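Local coordinates for ferulic acid esterase, AmCE1/Fae1A (Anaeromyces mucronatus, PDB 5CXX), which probably hydrolyses feruloyl esters to release ferulic acid, as an alpha/beta-hydrolase of carbohydrate esterase family 1, at residues Ala180-Thr186 with Phe228-Tyr232; Glu202-Ala207 with Ile235-Gln241; Gly219-Val225 with Gly250-Asp254. All blocks are in the same frame, centred on the assembly; numbering follows the deposited sequence. Where two conformers were deposited one is given.

In the fold
Interactions 1 and 2 both use helix 228-238. Interaction 1 takes its first turn and interaction 2 its C-terminal end, and the two touch through Thr-186, Ile-235, Tyr-232 and Phe-205. Interaction 1 is buried. It is mostly proline, aromatic and aliphatic packing, with one tyrosine hydroxyl as its polar centre. Interaction 2 is only partly buried: buried amides bind the loop backbone beside the apolar packing, while charged groups and waters lie toward the surface. Interaction 3 is also partly buried and joins the loops that follow strands 213-219 and 244-248. Carboxylates and backbone N-H groups dominate there. Interactions 1 and 3 touch each other, and both reach the bound ferulic acid.

Interaction 1: Ala180-Thr186 with Phe228-Tyr232; sequences APAPGIT and FPKSY. With FER (3-(4-hydroxy-3-methoxyphenyl)-2-propenoic acid), chain D.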
loop_
_atom_site.group_PDB
_atom_site.type_symbol
_atom_site.label_atom_id
_atom_site.label_comp_id
_atom_site.label_asym_id
_atom_site.label_seq_id
_atom_site.Cartn_x
_atom_site.Cartn_y
_atom_site.Cartn_z
ATOM N N ALA A 180 -6.051 6.926 -2.278
ATOM C CA ALA A 180 -6.015 8.362 -1.932
ATOM C C ALA A 180 -4.596 8.847 -1.659
ATOM O O ALA A 180 -4.341 9.439 -0.597
ATOM C CB ALA A 180 -6.941 8.686 -0.735
ATOM N N PRO A 181 -3.680 8.685 -2.613
ATOM C CA PRO A 181 -2.289 9.108 -2.376
ATOM C C PRO A 181 -2.100 10.625 -2.146
ATOM O O PRO A 181 -2.752 11.487 -2.728
ATOM C CB PRO A 181 -1.565 8.667 -3.680
ATOM C CG PRO A 181 -2.654 8.703 -4.773
ATOM C CD PRO A 181 -3.846 8.080 -3.965
ATOM N N ALA A 182 -1.179 10.905 -1.221
ATOM C CA ALA A 182 -0.851 12.258 -0.796
ATOM C C ALA A 182 -0.088 13.048 -1.873
ATOM O O ALA A 182 0.600 12.433 -2.718
ATOM C CB ALA A 182 0.004 12.139 0.527
ATOM N N PRO A 183 -0.109 14.376 -1.773
ATOM C CA PRO A 183 0.710 15.207 -2.676
ATOM C C PRO A 183 2.189 14.981 -2.486
ATOM O O PRO A 183 2.647 14.534 -1.417
ATOM C CB PRO A 183 0.373 16.645 -2.279
ATOM C CG PRO A 183 -0.190 16.536 -0.821
ATOM C CD PRO A 183 -0.881 15.192 -0.796
ATOM N N GLY A 184 2.948 15.331 -3.529
ATOM C CA GLY A 184 4.392 15.464 -3.443
ATOM C C GLY A 184 5.222 14.354 -4.059
ATOM O O GLY A 184 6.484 14.409 -3.965
ATOM N N ILE A 185 4.586 13.368 -4.696
ATOM C CA ILE A 185 5.436 12.438 -5.473
ATOM C C ILE A 185 6.183 13.299 -6.507
ATOM O O ILE A 185 7.389 13.144 -6.729
ATOM C CB ILE A 185 4.639 11.370 -6.215
ATOM C CG1 ILE A 185 3.971 10.472 -5.163
ATOM C CG2 ILE A 185 5.579 10.525 -7.141
ATOM C CD1 ILE A 185 3.005 9.492 -5.838
ATOM N N THR A 186 5.415 14.169 -7.152
ATOM C CA THR A 186 5.921 15.101 -8.177
ATOM C C THR A 186 5.656 16.537 -7.629
ATOM O O THR A 186 5.022 16.690 -6.564
ATOM C CB THR A 186 5.177 14.863 -9.498
ATOM O OG1 THR A 186 3.788 14.791 -9.188
ATOM C CG2 THR A 186 5.598 13.494 -10.126
ATOM N N PHE A 228 -4.978 15.525 -5.692
ATOM C CA PHE A 228 -3.655 14.954 -6.005
ATOM C C PHE A 228 -3.715 13.561 -6.595
ATOM O O PHE A 228 -2.991 13.308 -7.565
ATOM C CB PHE A 228 -2.724 15.035 -4.769
ATOM C CG PHE A 228 -2.217 16.469 -4.590
ATOM C CD1 PHE A 228 -1.169 16.924 -5.397
ATOM C CD2 PHE A 228 -2.878 17.381 -3.758
ATOM C CE1 PHE A 228 -0.724 18.252 -5.327
ATOM C CE2 PHE A 228 -2.447 18.752 -3.692
ATOM C CZ PHE A 228 -1.347 19.174 -4.453
ATOM N N PRO A 229 -4.578 12.674 -6.112
ATOM C CA PRO A 229 -4.633 11.359 -6.786
ATOM C C PRO A 229 -5.012 11.497 -8.253
ATOM O O PRO A 229 -4.410 10.846 -9.109
ATOM C CB PRO A 229 -5.719 10.592 -5.985
ATOM C CG PRO A 229 -5.502 11.158 -4.519
ATOM C CD PRO A 229 -5.239 12.677 -4.773
ATOM N N LYS A 230 -5.993 12.344 -8.546
ATOM C CA LYS A 230 -6.330 12.588 -9.949
ATOM C C LYS A 230 -5.116 13.133 -10.743
ATOM O O LYS A 230 -4.916 12.755 -11.919
ATOM C CB LYS A 230 -7.489 13.589 -10.050
ATOM C CG LYS A 230 -8.004 13.779 -11.485
ATOM C CD LYS A 230 -9.273 14.661 -11.400
ATOM C CE LYS A 230 -9.831 14.918 -12.805
ATOM N NZ LYS A 230 -11.027 15.834 -12.757
ATOM N N SER A 231 -4.328 13.990 -10.114
ATOM C CA SER A 231 -3.129 14.517 -10.798
ATOM C C SER A 231 -2.159 13.379 -11.149
ATOM O O SER A 231 -1.590 13.392 -12.259
ATOM C CB SER A 231 -2.415 15.631 -9.959
ATOM O OG SER A 231 -1.546 15.106 -8.952
ATOM N N TYR A 232 -2.022 12.403 -10.260
ATOM C CA TYR A 232 -1.139 11.256 -10.550
ATOM C C TYR A 232 -1.711 10.425 -11.699
ATOM O O TYR A 232 -0.954 9.935 -12.555
ATOM C CB TYR A 232 -0.961 10.418 -9.298
ATOM C CG TYR A 232 -0.262 11.179 -8.193
ATOM C CD1 TYR A 232 0.704 12.147 -8.443
ATOM C CD2 TYR A 232 -0.603 10.914 -6.880
ATOM C CE1 TYR A 232 1.355 12.826 -7.401
ATOM C CE2 TYR A 232 0.035 11.579 -5.841
ATOM C CZ TYR A 232 1.000 12.532 -6.097
ATOM O OH TYR A 232 1.651 13.166 -5.020
HETATM C C4 FER D . 0.109 16.962 2.589
HETATM C C5 FER D . -1.233 16.705 2.993
HETATM C C6 FER D . -1.573 15.466 3.451
HETATM C C3 FER D . 1.030 15.898 2.594
HETATM C C2 FER D . 0.715 14.655 3.074
HETATM C C1 FER D . -0.586 14.425 3.484
HETATM C C10 FER D . 3.100 15.122 1.963
HETATM C C7 FER D . -0.918 13.077 4.026
HETATM C C8 FER D . -2.010 12.795 4.757
HETATM C C9 FER D . -2.210 11.360 5.240
HETATM O O1 FER D . -1.375 10.431 5.001
HETATM O O2 FER D . -3.232 11.108 5.931
HETATM O O4 FER D . 0.562 18.156 2.114
HETATM O O3 FER D . 2.267 16.261 2.148
#
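The irregular segment 180-186 runs close past the start of helix 228-238, with Pro-181 CA and Pro-229 CA 5.5 Å apart. Tyr-232 fills the bend of this segment. Its CG is anti to its own carbonyl carbon (chi1 -64°), which aims the ring at the loop. The hydroxyl donates to Ala-182 O at an OH to O distance of 2.6 Å, in the carbonyl plane and on a lone pair. It also accepts from Ile-185 N, with N to OH 3.0 Å and a nearly straight N-H...O angle of 166°. Ile-185 CD1 lies over one ring face, 3.8 Å from the centroid of Tyr-232. Phe-228 O lies over the opposite face, toward the rim. Pro-181 CG and Thr-186 OG1 meet the ring at its edge.

Two proline contacts complete the packing. Pro-183 CB sits over the centre of the Phe-228 ring, 3.4 Å from its centroid, in a CH-pi contact. Pro-181 CD packs on Pro-229 CG at 3.5 Å. Helix 157-168 touches Pro-181 and Ile-185 as well.

The loop also forms part of the ferulic acid pocket. Pro-183 CG is 3.4 Å from ligand atom O4, and Ala-182 CB is 3.7 Å from ligand atom C2. Pro-183 therefore touches both the Phe-228 ring and the aromatic ligand.

Pro-181 O is buried by the contact and has no partner in the model. By contrast, one hydroxyl both gives and takes a bond, tying two backbone sites of the loop to the helix. This probably helps to fix the shape of this part of the pocket wall.

Interaction 2: Glu202-Ala207 with Ile235-Gln241; sequences EDEFRA and ILTRNNQ. With GOL (glycerol), chain H.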
loop_
_atom_site.group_PDB
_atom_site.type_symbol
_atom_site.label_atom_id
_atom_site.label_comp_id
_atom_site.label_asym_id
_atom_site.label_seq_id
_atom_site.Cartn_x
_atom_site.Cartn_y
_atom_site.Cartn_z
ATOM N N GLU A 202 7.557 15.146 -13.057
ATOM C CA GLU A 202 6.462 14.435 -13.692
ATOM C C GLU A 202 6.948 13.468 -14.798
ATOM O O GLU A 202 6.505 12.345 -14.861
ATOM C CB GLU A 202 5.479 15.478 -14.256
ATOM C CG GLU A 202 4.779 16.233 -13.101
ATOM C CD GLU A 202 3.709 17.202 -13.579
ATOM O OE1 GLU A 202 3.669 17.495 -14.805
ATOM O OE2 GLU A 202 2.929 17.715 -12.738
ATOM N N ASP A 203 7.875 13.920 -15.653
ATOM C CA ASP A 203 8.368 13.041 -16.741
ATOM C C ASP A 203 9.076 11.816 -16.210
ATOM O O ASP A 203 9.157 10.795 -16.918
ATOM C CB ASP A 203 9.299 13.824 -17.686
ATOM C CG ASP A 203 8.532 14.642 -18.666
ATOM O OD1 ASP A 203 7.322 14.393 -18.888
ATOM O OD2 ASP A 203 9.137 15.560 -19.240
ATOM N N GLU A 204 9.579 11.890 -14.977
ATOM C CA GLU A 204 10.276 10.764 -14.347
ATOM C C GLU A 204 9.324 9.792 -13.680
ATOM O O GLU A 204 9.781 8.735 -13.194
ATOM C CB GLU A 204 11.276 11.266 -13.311
ATOM C CG GLU A 204 12.500 11.874 -13.996
ATOM C CD GLU A 204 13.293 12.851 -13.095
ATOM O OE1 GLU A 204 12.979 12.996 -11.883
ATOM O OE2 GLU A 204 14.204 13.473 -13.652
ATOM N N PHE A 205 8.023 10.119 -13.636
ATOM C CA PHE A 205 7.060 9.257 -12.895
ATOM C C PHE A 205 6.626 8.150 -13.870
ATOM O O PHE A 205 5.579 8.242 -14.543
ATOM C CB PHE A 205 5.895 10.101 -12.404
ATOM C CG PHE A 205 4.971 9.398 -11.437
ATOM C CD1 PHE A 205 5.263 8.149 -10.913
ATOM C CD2 PHE A 205 3.828 10.061 -11.042
ATOM C CE1 PHE A 205 4.362 7.568 -9.977
ATOM C CE2 PHE A 205 2.934 9.497 -10.108
ATOM C CZ PHE A 205 3.214 8.220 -9.604
ATOM N N ARG A 206 7.480 7.143 -14.009
ATOM C CA ARG A 206 7.322 6.063 -14.999
ATOM C C ARG A 206 8.275 4.920 -14.583
ATOM O O ARG A 206 9.156 5.105 -13.718
ATOM C CB ARG A 206 7.622 6.557 -16.427
ATOM C CG ARG A 206 9.062 7.051 -16.586
ATOM C CD ARG A 206 9.425 7.343 -18.026
ATOM N NE ARG A 206 8.612 8.373 -18.624
ATOM C CZ ARG A 206 7.801 8.160 -19.675
ATOM N NH1 ARG A 206 7.647 6.923 -20.168
ATOM N NH2 ARG A 206 7.127 9.165 -20.197
ATOM N N ALA A 207 8.120 3.766 -15.196
ATOM C CA ALA A 207 8.945 2.599 -14.881
ATOM C C ALA A 207 9.438 2.031 -16.165
ATOM O O ALA A 207 8.706 2.052 -17.155
ATOM C CB ALA A 207 8.107 1.588 -14.185
ATOM N N ILE A 235 -0.751 12.280 -14.848
ATOM C CA ILE A 235 0.656 12.213 -15.197
ATOM C C ILE A 235 1.007 10.815 -15.721
ATOM O O ILE A 235 1.623 10.713 -16.740
ATOM C CB ILE A 235 1.518 12.517 -13.906
ATOM C CG1 ILE A 235 1.354 13.996 -13.531
ATOM C CG2 ILE A 235 3.021 12.142 -14.146
ATOM C CD1 ILE A 235 1.690 14.314 -12.016
ATOM N N LEU A 236 0.520 9.766 -15.052
ATOM C CA LEU A 236 0.800 8.377 -15.491
ATOM C C LEU A 236 0.235 8.178 -16.885
ATOM O O LEU A 236 0.866 7.544 -17.765
ATOM C CB LEU A 236 0.192 7.367 -14.531
ATOM C CG LEU A 236 0.988 7.401 -13.200
ATOM C CD1 LEU A 236 0.286 6.444 -12.226
ATOM C CD2 LEU A 236 2.436 6.864 -13.398
ATOM N N THR A 237 -0.963 8.728 -17.119
ATOM C CA THR A 237 -1.591 8.605 -18.439
ATOM C C THR A 237 -0.751 9.307 -19.504
ATOM O O THR A 237 -0.496 8.771 -20.586
ATOM C CB THR A 237 -3.031 9.234 -18.438
ATOM O OG1 THR A 237 -3.822 8.525 -17.491
ATOM C CG2 THR A 237 -3.695 9.090 -19.814
ATOM N N ARG A 238 -0.326 10.527 -19.222
ATOM C CA ARG A 238 0.555 11.309 -20.146
ATOM C C ARG A 238 1.844 10.510 -20.440
ATOM O O ARG A 238 2.398 10.566 -21.588
ATOM C CB ARG A 238 0.938 12.642 -19.467
ATOM C CG ARG A 238 0.811 13.978 -20.112
ATOM C CD ARG A 238 1.014 15.102 -18.970
ATOM N NE ARG A 238 -0.294 15.667 -18.598
ATOM C CZ ARG A 238 -0.622 16.073 -17.375
ATOM N NH1 ARG A 238 0.287 15.979 -16.407
ATOM N NH2 ARG A 238 -1.855 16.547 -17.095
ATOM N N ASN A 239 2.285 9.736 -19.449
ATOM C CA ASN A 239 3.540 9.012 -19.565
ATOM C C ASN A 239 3.367 7.625 -20.093
ATOM O O ASN A 239 4.303 6.865 -20.077
ATOM C CB ASN A 239 4.236 8.954 -18.220
ATOM C CG ASN A 239 4.780 10.300 -17.783
ATOM O OD1 ASN A 239 4.823 11.272 -18.542
ATOM N ND2 ASN A 239 5.229 10.353 -16.530
ATOM N N ASN A 240 2.160 7.300 -20.574
ATOM C CA ASN A 240 1.892 5.984 -21.145
ATOM C C ASN A 240 2.106 4.831 -20.190
ATOM O O ASN A 240 2.599 3.751 -20.599
ATOM C CB ASN A 240 2.746 5.772 -22.413
ATOM C CG ASN A 240 2.445 6.761 -23.470
ATOM O OD1 ASN A 240 3.195 7.746 -23.680
ATOM N ND2 ASN A 240 1.338 6.543 -24.139
ATOM N N GLN A 241 1.771 5.046 -18.919
ATOM C CA GLN A 241 1.940 4.020 -17.880
ATOM C C GLN A 241 0.561 3.415 -17.657
ATOM O O GLN A 241 -0.328 4.132 -17.172
ATOM C CB GLN A 241 2.478 4.642 -16.548
ATOM C CG GLN A 241 3.808 5.417 -16.784
ATOM C CD GLN A 241 4.919 4.492 -17.228
ATOM O OE1 GLN A 241 5.412 3.675 -16.408
ATOM N NE2 GLN A 241 5.287 4.548 -18.512
HETATM C C1 GOL H . -0.095 18.499 -11.952
HETATM O O1 GOL H . -0.682 19.623 -11.322
HETATM C C2 GOL H . -0.665 18.290 -13.343
HETATM O O2 GOL H . 0.400 17.896 -14.176
HETATM C C3 GOL H . -1.775 17.234 -13.393
HETATM O O3 GOL H . -2.430 17.309 -14.654
HETATM O O HOH W 1 5.039 13.879 -17.617
HETATM O O HOH W 2 8.072 4.106 -19.219
#
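Asn-239 points its amide into the bend of segment 202-207. Its ND2 gives both hydrogens, one to Glu-202 O and one to Phe-205 O, each 2.9 Å from ND2. Both acceptors lie near the amide plane, so the group is held against rotation. Phe-205 N also donates to Glu-202 O, from the face opposite Asn-239 ND2.

The Phe-205 ring crosses Leu-236 at a slant. Leu-236 CD2 sits over the ring centre, 3.9 Å from the centroid. Ile-235 crosses Phe-205 at about a right angle and places CG2 3.8 Å from Phe-205 CD2. Tyr-167 of helix 157-168 meets the Phe-205 ring edge-to-face.

Here helix 228-238 ends in a Schellman motif, with Asn-240 at positive phi and Gln-241 N bonded to Leu-236 O. Phe-205 is the centre of an inverse gamma turn. The contact thus joins a helix C-terminus to a tight turn in the loop before strand 213-219.

Arg-206 crosses Asn-239 at about a right angle, with Asn-239 CB over one face of its guanidinium. The Arg-206 side chain bends at chi3 (61°), and its NE donates a hydrogen bond to Asp-203 O. Gln-241 bends at chi2 (-64°) and lays its amide beside Arg-206 CB. Its OE1 accepts from Ala-207 N at 3.0 Å and from Gln-210 NE2, while its NE2 donates to Asn-239 O.

One water bridges Asp-203 OD1 and Asn-239 OD1. Another joins Arg-206 NH1, Ala-207 O and Gln-241 NE2. At the surface a glycerol, probably from the crystallisation liquor, links Glu-202 OE2 to Arg-238 NH1 and NH2.

Interaction 3: Gly219-Val225 with Gly250-Asp254; sequences GTNDSVV and GADHD. With FER (3-(4-hydroxy-3-methoxyphenyl)-2-propenoic acid), chain D.
Asp-252 OD1 is gripped by three donors: Ser-223 N, Ser-223 OG and His-253 N. The hydroxyl uses the syn lone pair, with Ser-223 OG to Asp-252 OD1 2.9 Å. His-253 N uses the anti lone pair at 2.7 Å from the same OD1. Ser-223 N comes from above the carboxylate plane along a nearly straight bond of 178°. With an alanine here, Ser-223 N, Ser-223 OG and His-253 N would probably lose their shared acceptor, and the two loops would be less firmly tied beside the histidine.

CG of Asp-222 is anti to the backbone N (chi1 -172°), which brings the carboxylate up to His-253. ND1 of His-253 donates to Asp-222 OD2, though the modelled length is doubtful because it is very short. The carboxylate and ring planes are 71° apart. Asp-222 OD1 accepts from Val-224 N and Val-225 N, which form an Asx turn and an Asx motif and hold the carboxylate in place. A water also donates to Asp-222 OD2. Val-224 CB lies over the His-253 ring, 3.6 Å from its centroid.

Farther out, Gly-250 N donates to Thr-220 OG1 at 2.8 Å. Asn-221 N donates to Ala-251 O at 2.9 Å. Gly-219 has no side chain, and its CA comes within 3.2 Å of Ala-251 O in a CA-H...O contact.

In the conformer given here, one of two, His-253 NE2 hydrogen-bonds to Ser-156 OG and, weakly, to ferulic acid O2, 3.4 Å from NE2. The geometry is consistent with a Ser-His-Asp catalytic triad of Ser-156, His-253 and Asp-222, as in other alpha/beta-hydrolases. Asp-252 and the Asx turn would then serve as a second shell that positions the histidine and its carboxylate partner.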
loop_
_atom_site.group_PDB
_atom_site.type_symbol
_atom_site.label_atom_id
_atom_site.label_comp_id
_atom_site.label_asym_id
_atom_site.label_seq_id
_atom_site.Cartn_x
_atom_site.Cartn_y
_atom_site.Cartn_z
ATOM N N GLY A 219 -11.719 9.145 -2.973
ATOM C CA GLY A 219 -13.039 9.729 -2.868
ATOM C C GLY A 219 -13.166 10.969 -3.770
ATOM O O GLY A 219 -12.193 11.681 -4.041
ATOM N N THR A 220 -14.384 11.293 -4.167
ATOM C CA THR A 220 -14.602 12.527 -4.966
ATOM C C THR A 220 -14.499 13.770 -4.047
ATOM O O THR A 220 -14.337 14.879 -4.531
ATOM C CB THR A 220 -15.966 12.560 -5.633
ATOM O OG1 THR A 220 -16.951 12.308 -4.639
ATOM C CG2 THR A 220 -16.045 11.445 -6.731
ATOM N N ASN A 221 -14.533 13.564 -2.724
ATOM C CA ASN A 221 -14.629 14.695 -1.791
ATOM C C ASN A 221 -13.609 14.529 -0.679
ATOM O O ASN A 221 -13.937 14.691 0.503
ATOM C CB ASN A 221 -16.020 14.795 -1.193
ATOM C CG ASN A 221 -17.066 15.142 -2.256
ATOM O OD1 ASN A 221 -17.484 14.287 -3.049
ATOM N ND2 ASN A 221 -17.426 16.424 -2.331
ATOM N N ASP A 222 -12.376 14.202 -1.073
ATOM C CA ASP A 222 -11.326 13.941 -0.087
ATOM C C ASP A 222 -10.752 15.309 0.326
ATOM O O ASP A 222 -10.057 15.957 -0.463
ATOM C CB ASP A 222 -10.236 13.019 -0.671
ATOM C CG ASP A 222 -9.246 12.592 0.390
ATOM O OD1 ASP A 222 -8.749 13.475 1.134
ATOM O OD2 ASP A 222 -8.940 11.392 0.483
ATOM N N SER A 223 -11.009 15.674 1.585
ATOM C CA SER A 223 -10.645 16.981 2.133
ATOM C C SER A 223 -9.133 17.048 2.519
ATOM O O SER A 223 -8.622 18.166 2.838
ATOM C CB SER A 223 -11.503 17.271 3.384
ATOM O OG SER A 223 -11.251 16.265 4.331
ATOM N N VAL A 224 -8.416 15.929 2.443
ATOM C CA VAL A 224 -7.023 15.891 2.902
ATOM C C VAL A 224 -6.071 15.873 1.695
ATOM O O VAL A 224 -5.093 16.649 1.708
ATOM C CB VAL A 224 -6.759 14.683 3.776
ATOM C CG1 VAL A 224 -5.245 14.505 4.182
ATOM C CG2 VAL A 224 -7.636 14.794 5.041
ATOM N N VAL A 225 -6.359 15.027 0.691
ATOM C CA VAL A 225 -5.447 14.991 -0.457
ATOM C C VAL A 225 -6.084 15.560 -1.739
ATOM O O VAL A 225 -5.406 15.648 -2.734
ATOM C CB VAL A 225 -4.896 13.549 -0.743
ATOM C CG1 VAL A 225 -4.146 12.987 0.527
ATOM C CG2 VAL A 225 -6.002 12.541 -1.199
ATOM N N GLY A 250 -18.817 10.540 -3.423
ATOM C CA GLY A 250 -19.167 11.122 -2.145
ATOM C C GLY A 250 -18.196 10.779 -1.018
ATOM O O GLY A 250 -18.365 11.296 0.088
ATOM N N ALA A 251 -17.188 9.937 -1.267
ATOM C CA ALA A 251 -16.260 9.578 -0.203
ATOM C C ALA A 251 -15.199 10.624 0.078
ATOM O O ALA A 251 -14.824 11.434 -0.760
ATOM C CB ALA A 251 -15.583 8.236 -0.501
ATOM N N ASP A 252 -14.780 10.634 1.340
ATOM C CA ASP A 252 -13.771 11.563 1.830
ATOM C C ASP A 252 -12.520 10.738 2.133
ATOM O O ASP A 252 -12.330 9.646 1.585
ATOM C CB ASP A 252 -14.321 12.274 3.077
ATOM C CG ASP A 252 -13.680 13.650 3.374
ATOM O OD1 ASP A 252 -12.430 13.805 3.375
ATOM O OD2 ASP A 252 -14.449 14.583 3.742
ATOM N N HIS A 253 -11.655 11.257 3.010
ATOM C CA HIS A 253 -10.425 10.573 3.431
ATOM C C HIS A 253 -10.844 9.511 4.477
ATOM O O HIS A 253 -10.765 9.734 5.693
ATOM C CB HIS A 253 -9.425 11.595 4.016
ATOM C CG HIS A 253 -7.970 11.310 3.705
ATOM N ND1 HIS A 253 -7.484 11.097 2.421
ATOM C CD2 HIS A 253 -6.901 11.205 4.534
ATOM C CE1 HIS A 253 -6.191 10.886 2.472
ATOM N NE2 HIS A 253 -5.810 10.949 3.751
ATOM N N ASP A 254 -11.383 8.391 3.995
ATOM C CA ASP A 254 -12.101 7.508 4.914
ATOM C C ASP A 254 -12.064 6.041 4.480
ATOM O O ASP A 254 -11.465 5.672 3.435
ATOM C CB ASP A 254 -13.583 8.005 5.062
ATOM C CG ASP A 254 -14.408 7.919 3.761
ATOM O OD1 ASP A 254 -14.212 7.030 2.913
ATOM O OD2 ASP A 254 -15.300 8.799 3.529
HETATM C C4 FER D . 0.109 16.962 2.589
HETATM C C5 FER D . -1.233 16.705 2.993
HETATM C C6 FER D . -1.573 15.466 3.451
HETATM C C3 FER D . 1.030 15.898 2.594
HETATM C C2 FER D . 0.715 14.655 3.074
HETATM C C1 FER D . -0.586 14.425 3.484
HETATM C C10 FER D . 3.100 15.122 1.963
HETATM C C7 FER D . -0.918 13.077 4.026
HETATM C C8 FER D . -2.010 12.795 4.757
HETATM C C9 FER D . -2.210 11.360 5.240
HETATM O O1 FER D . -1.375 10.431 5.001
HETATM O O2 FER D . -3.232 11.108 5.931
HETATM O O4 FER D . 0.562 18.156 2.114
HETATM O O3 FER D . 2.267 16.261 2.148
HETATM O O HOH W 3 -10.448 9.391 -0.506
#